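Local structure of enoyl-CoA hydratase subunit II (Geobacillus kaustophilus, 2EJ5) at residues K178-L182 with S183-E187. The protein probably catalyses the hydration of enoyl-CoA thioesters during phenylacetic acid breakdown, as a member of the enoyl-CoA hydratase/isomerase (crotonase) family. Residues are numbered along the deposited sequence; the frame is centred on the assembly and turned at random.
Sequences KVIPL and SDWEE
A tight strand-to-helix turn brings Ile180, at the end of strand 178-180, against Trp185 of helix 185-197. Two successive i to i+3 backbone bonds make two overlapping beta turns, the second of type I (Ser183 and Asp184 at its centre): Asp184 N reaches Pro181 O at 3.1 Å, and Trp185 N reaches Leu182 O at 3.3 Å with a straighter N-H angle of 164°. The Trp185 ring leaves its CB with CG anti to the backbone N (chi1 178°), and its six-membered edge turns back to the strand, where CE3 lies 3.8 Å from Ile180 CB, near the ring plane. Ile180 CG2 packs against the backbone of the turn, 3.9 Å from Trp185 CA. Asp184 OD2 lies 4.0 Å from Pro181 CG, the two side chains crossing at a slant, and Ser183 OG gives a weak bond to Asp184 OD1. Glu123 accepts a hydrogen bond from Leu182 N, while Ser122 and Asn102 also touch the Trp185 side chain. An alanine in place of Trp185 would probably leave Ile180 without its aromatic neighbour and open a gap beside strand 118-122. Such a turn joins the strand outermost in this chain's main sheet of the crotonase fold, paired with strand 118-122, to the helix that follows it.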
loop_
_atom_site.group_PDB
_atom_site.type_symbol
_atom_site.label_atom_id
_atom_site.label_comp_id
_atom_site.label_asym_id
_atom_site.label_seq_id
_atom_site.Cartn_x
_atom_site.Cartn_y
_atom_site.Cartn_z
ATOM N N LYS A 178 -7.181 17.380 -2.759
ATOM C CA LYS A 178 -8.514 17.951 -2.584
ATOM C C LYS A 178 -9.162 18.248 -3.924
ATOM O O LYS A 178 -8.487 18.267 -4.947
ATOM C CB LYS A 178 -8.482 19.208 -1.703
ATOM C CG LYS A 178 -7.481 20.271 -2.040
ATOM C CD LYS A 178 -7.508 21.328 -0.922
ATOM C CE LYS A 178 -6.399 22.348 -1.081
ATOM N NZ LYS A 178 -6.615 23.562 -0.236
ATOM N N VAL A 179 -10.479 18.450 -3.894
ATOM C CA VAL A 179 -11.236 18.838 -5.059
ATOM C C VAL A 179 -11.691 20.277 -4.820
ATOM O O VAL A 179 -12.287 20.594 -3.769
ATOM C CB VAL A 179 -12.414 17.907 -5.273
ATOM C CG1 VAL A 179 -13.215 18.301 -6.513
ATOM C CG2 VAL A 179 -11.897 16.456 -5.416
ATOM N N ILE A 180 -11.396 21.132 -5.792
ATOM C CA ILE A 180 -11.613 22.569 -5.659
ATOM C C ILE A 180 -12.719 23.029 -6.615
ATOM O O ILE A 180 -12.719 22.661 -7.795
ATOM C CB ILE A 180 -10.280 23.336 -5.857
ATOM C CG1 ILE A 180 -9.215 22.783 -4.857
ATOM C CG2 ILE A 180 -10.513 24.858 -5.677
ATOM C CD1 ILE A 180 -7.802 23.308 -5.016
ATOM N N PRO A 181 -13.712 23.787 -6.092
ATOM C CA PRO A 181 -14.729 24.362 -6.973
ATOM C C PRO A 181 -14.158 25.274 -8.029
ATOM O O PRO A 181 -13.144 25.948 -7.806
ATOM C CB PRO A 181 -15.649 25.133 -5.996
ATOM C CG PRO A 181 -15.509 24.316 -4.684
ATOM C CD PRO A 181 -13.989 24.086 -4.674
ATOM N N LEU A 182 -14.792 25.306 -9.191
ATOM C CA LEU A 182 -14.275 26.147 -10.279
ATOM C C LEU A 182 -14.080 27.651 -9.955
ATOM O O LEU A 182 -13.062 28.237 -10.311
ATOM C CB LEU A 182 -15.110 25.989 -11.547
ATOM C CG LEU A 182 -14.534 26.698 -12.776
ATOM C CD1 LEU A 182 -13.014 26.364 -12.945
ATOM C CD2 LEU A 182 -15.314 26.324 -14.050
ATOM N N SER A 183 -15.042 28.287 -9.309
ATOM C CA SER A 183 -14.866 29.718 -9.007
ATOM C C SER A 183 -13.660 29.989 -8.090
ATOM O O SER A 183 -13.105 31.088 -8.100
ATOM C CB SER A 183 -16.137 30.282 -8.369
ATOM O OG SER A 183 -16.404 29.614 -7.164
ATOM N N ASP A 184 -13.279 28.978 -7.302
ATOM C CA ASP A 184 -12.249 29.074 -6.246
ATOM C C ASP A 184 -10.861 28.648 -6.732
ATOM O O ASP A 184 -9.874 28.765 -6.016
ATOM C CB ASP A 184 -12.632 28.166 -5.088
ATOM C CG ASP A 184 -13.824 28.694 -4.303
ATOM O OD1 ASP A 184 -14.255 29.840 -4.576
ATOM O OD2 ASP A 184 -14.314 27.967 -3.418
ATOM N N TRP A 185 -10.816 28.160 -7.958
ATOM C CA TRP A 185 -9.673 27.442 -8.477
ATOM C C TRP A 185 -8.375 28.231 -8.389
ATOM O O TRP A 185 -7.435 27.795 -7.704
ATOM C CB TRP A 185 -9.944 27.021 -9.925
ATOM C CG TRP A 185 -8.780 26.303 -10.556
ATOM C CD1 TRP A 185 -7.991 26.735 -11.604
ATOM C CD2 TRP A 185 -8.257 25.027 -10.156
ATOM N NE1 TRP A 185 -7.012 25.788 -11.883
ATOM C CE2 TRP A 185 -7.153 24.740 -11.001
ATOM C CE3 TRP A 185 -8.625 24.090 -9.173
ATOM C CZ2 TRP A 185 -6.430 23.557 -10.894
ATOM C CZ3 TRP A 185 -7.881 22.926 -9.057
ATOM C CH2 TRP A 185 -6.810 22.667 -9.919
ATOM N N GLU A 186 -8.306 29.392 -9.059
ATOM C CA GLU A 186 -7.020 30.093 -9.138
ATOM C C GLU A 186 -6.494 30.470 -7.735
ATOM O O GLU A 186 -5.305 30.345 -7.448
ATOM C CB GLU A 186 -7.070 31.335 -10.061
ATOM C CG GLU A 186 -7.686 31.136 -11.455
ATOM C CD GLU A 186 -6.748 30.439 -12.465
ATOM O OE1 GLU A 186 -5.538 30.261 -12.168
ATOM O OE2 GLU A 186 -7.230 30.079 -13.574
ATOM N N GLU A 187 -7.390 30.917 -6.853
ATOM C CA GLU A 187 -6.956 31.382 -5.535
ATOM C C GLU A 187 -6.549 30.230 -4.627
ATOM O O GLU A 187 -5.562 30.338 -3.906
ATOM C CB GLU A 187 -8.029 32.242 -4.836
ATOM C CG GLU A 187 -7.610 32.712 -3.442
ATOM C CD GLU A 187 -6.537 33.793 -3.443
ATOM O OE1 GLU A 187 -6.193 34.348 -4.513
ATOM O OE2 GLU A 187 -6.025 34.099 -2.350
#